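Local coordinates for 361aa long hypothetical D-aminopeptidase (Pyrococcus horikoshii, PDB 2DRH), which is of unconfirmed function but is probably an aminopeptidase of the S58 family, at residues A[325-330]-A[342-347]. Sequence-based numbering, arbitrary orientation.
Sequences NSLLEA and YALPKE
Leu328 lays its CD2 methyl against the aliphatic part of Lys346, 3.5 Å from CG and slightly farther from CD, the two side chains crossing at a slant. The CB of Leu328 points away from the 342-347 segment, but with CG anti to its own carbonyl carbon (chi1 -72°) the branch swings back and brings the methyl to the lysine. Beside this pair, Leu344 sends its CD2 to the CB of Leu327, a looser apolar touch at 4.1 Å; Leu349 of the helix 346-355 packs on both Leu328 and Leu344. No direct hydrogen bond joins the segments, and two waters bridge them instead. Water 1 donates to Leu327 O and accepts from Leu344 N, both at 2.7 Å, linking helix 309-328 to the chain that leads into the C-terminal helix 346-355, with Pro345 as its N-cap residue. The 11 residues between the segments include the short strands 333-334 and 340-341, so helix 346-355 starts beside helix 309-328 after a short excursion. Water 2 lies within reach of Leu327 O and Leu344 O and accepts from Lys346 NZ at 3.0 Å. The lysine chain bends at both chi3 (-73°) and chi4 (-60°), folding the ammonium back toward this water. With an alanine at Lys346, the Leu328 CD2 methyl would probably lose its contact with the lysine chain, and water 2 its ammonium donor. Strand 181-182 borders both segments, Phe181 meeting Leu344 and Lys182 meeting Ala330, while Leu6 packs on Leu328.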
loop_
_atom_site.group_PDB
_atom_site.type_symbol
_atom_site.label_atom_id
_atom_site.label_comp_id
_atom_site.label_asym_id
_atom_site.label_seq_id
_atom_site.Cartn_x
_atom_site.Cartn_y
_atom_site.Cartn_z
ATOM N N ASN A 325 16.653 20.429 16.927
ATOM C CA ASN A 325 16.097 21.557 17.670
ATOM C C ASN A 325 15.201 21.105 18.821
ATOM O O ASN A 325 15.107 21.788 19.843
ATOM C CB ASN A 325 15.305 22.487 16.736
ATOM C CG ASN A 325 16.198 23.207 15.747
ATOM O OD1 ASN A 325 17.313 23.579 16.081
ATOM N ND2 ASN A 325 15.706 23.416 14.527
ATOM N N SER A 326 14.542 19.957 18.665
ATOM C CA SER A 326 13.673 19.445 19.725
ATOM C C SER A 326 14.532 19.088 20.933
ATOM O O SER A 326 14.062 19.125 22.069
ATOM C CB SER A 326 12.888 18.205 19.261
ATOM O OG SER A 326 13.713 17.051 19.229
ATOM N N LEU A 327 15.792 18.747 20.685
ATOM C CA LEU A 327 16.713 18.406 21.766
ATOM C C LEU A 327 17.319 19.693 22.343
ATOM O O LEU A 327 17.376 19.873 23.559
ATOM C CB LEU A 327 17.825 17.489 21.246
ATOM C CG LEU A 327 17.380 16.148 20.649
ATOM C CD1 LEU A 327 18.584 15.432 20.047
ATOM C CD2 LEU A 327 16.733 15.288 21.722
ATOM N N LEU A 328 17.753 20.587 21.459
ATOM C CA LEU A 328 18.341 21.863 21.862
ATOM C C LEU A 328 17.361 22.747 22.636
ATOM O O LEU A 328 17.771 23.537 23.488
ATOM C CB LEU A 328 18.835 22.627 20.628
ATOM C CG LEU A 328 20.090 22.106 19.922
ATOM C CD1 LEU A 328 20.306 22.826 18.595
ATOM C CD2 LEU A 328 21.278 22.305 20.836
ATOM N N GLU A 329 16.071 22.606 22.346
ATOM C CA GLU A 329 15.045 23.413 23.001
ATOM C C GLU A 329 14.474 22.780 24.267
ATOM O O GLU A 329 13.834 23.462 25.064
ATOM C CB GLU A 329 13.907 23.702 22.021
ATOM C CG GLU A 329 14.297 24.552 20.817
ATOM C CD GLU A 329 14.224 26.039 21.102
ATOM O OE1 GLU A 329 14.914 26.513 22.031
ATOM O OE2 GLU A 329 13.470 26.735 20.393
ATOM N N ALA A 330 14.703 21.483 24.455
ATOM C CA ALA A 330 14.191 20.785 25.635
ATOM C C ALA A 330 14.966 21.106 26.918
ATOM O O ALA A 330 16.194 21.236 26.912
ATOM C CB ALA A 330 14.196 19.281 25.394
ATOM N N TYR A 342 17.722 14.468 30.974
ATOM C CA TYR A 342 18.416 15.742 30.958
ATOM C C TYR A 342 18.504 16.316 29.562
ATOM O O TYR A 342 18.652 15.585 28.592
ATOM C CB TYR A 342 19.826 15.595 31.527
ATOM C CG TYR A 342 19.858 15.171 32.971
ATOM C CD1 TYR A 342 19.732 13.828 33.329
ATOM C CD2 TYR A 342 20.004 16.116 33.986
ATOM C CE1 TYR A 342 19.752 13.439 34.667
ATOM C CE2 TYR A 342 20.024 15.739 35.324
ATOM C CZ TYR A 342 19.898 14.402 35.658
ATOM O OH TYR A 342 19.914 14.034 36.984
ATOM N N ALA A 343 18.422 17.638 29.475
ATOM C CA ALA A 343 18.502 18.319 28.196
ATOM C C ALA A 343 19.900 18.151 27.635
ATOM O O ALA A 343 20.882 18.164 28.378
ATOM C CB ALA A 343 18.193 19.790 28.370
ATOM N N LEU A 344 19.989 17.984 26.322
ATOM C CA LEU A 344 21.276 17.834 25.655
ATOM C C LEU A 344 22.180 19.013 26.029
ATOM O O LEU A 344 21.839 20.166 25.773
ATOM C CB LEU A 344 21.059 17.811 24.141
ATOM C CG LEU A 344 22.253 17.572 23.221
ATOM C CD1 LEU A 344 22.743 16.132 23.364
ATOM C CD2 LEU A 344 21.823 17.851 21.786
ATOM N N PRO A 345 23.344 18.740 26.644
ATOM C CA PRO A 345 24.280 19.803 27.041
ATOM C C PRO A 345 24.848 20.570 25.841
ATOM O O PRO A 345 25.757 20.096 25.161
ATOM C CB PRO A 345 25.352 19.040 27.815
ATOM C CG PRO A 345 25.336 17.687 27.166
ATOM C CD PRO A 345 23.857 17.420 27.050
ATOM N N LYS A 346 24.321 21.772 25.613
ATOM C CA LYS A 346 24.723 22.605 24.479
ATOM C C LYS A 346 26.182 23.057 24.408
ATOM O O LYS A 346 26.753 23.121 23.318
ATOM C CB LYS A 346 23.777 23.808 24.384
ATOM C CG LYS A 346 22.350 23.400 24.010
ATOM C CD LYS A 346 21.367 24.572 24.001
ATOM C CE LYS A 346 21.025 25.038 25.410
ATOM N NZ LYS A 346 20.400 23.961 26.239
ATOM N N GLU A 347 26.793 23.375 25.548
ATOM C CA GLU A 347 28.195 23.793 25.552
ATOM C C GLU A 347 29.070 22.575 25.276
ATOM O O GLU A 347 30.130 22.677 24.668
ATOM C CB GLU A 347 28.580 24.410 26.896
ATOM C CG GLU A 347 27.961 25.769 27.153
ATOM C CD GLU A 347 28.270 26.769 26.052
ATOM O OE1 GLU A 347 29.447 26.866 25.641
ATOM O OE2 GLU A 347 27.335 27.467 25.603
HETATM O O HOH W 1 17.689 17.591 24.896
HETATM O O HOH W 2 19.671 21.192 25.205
#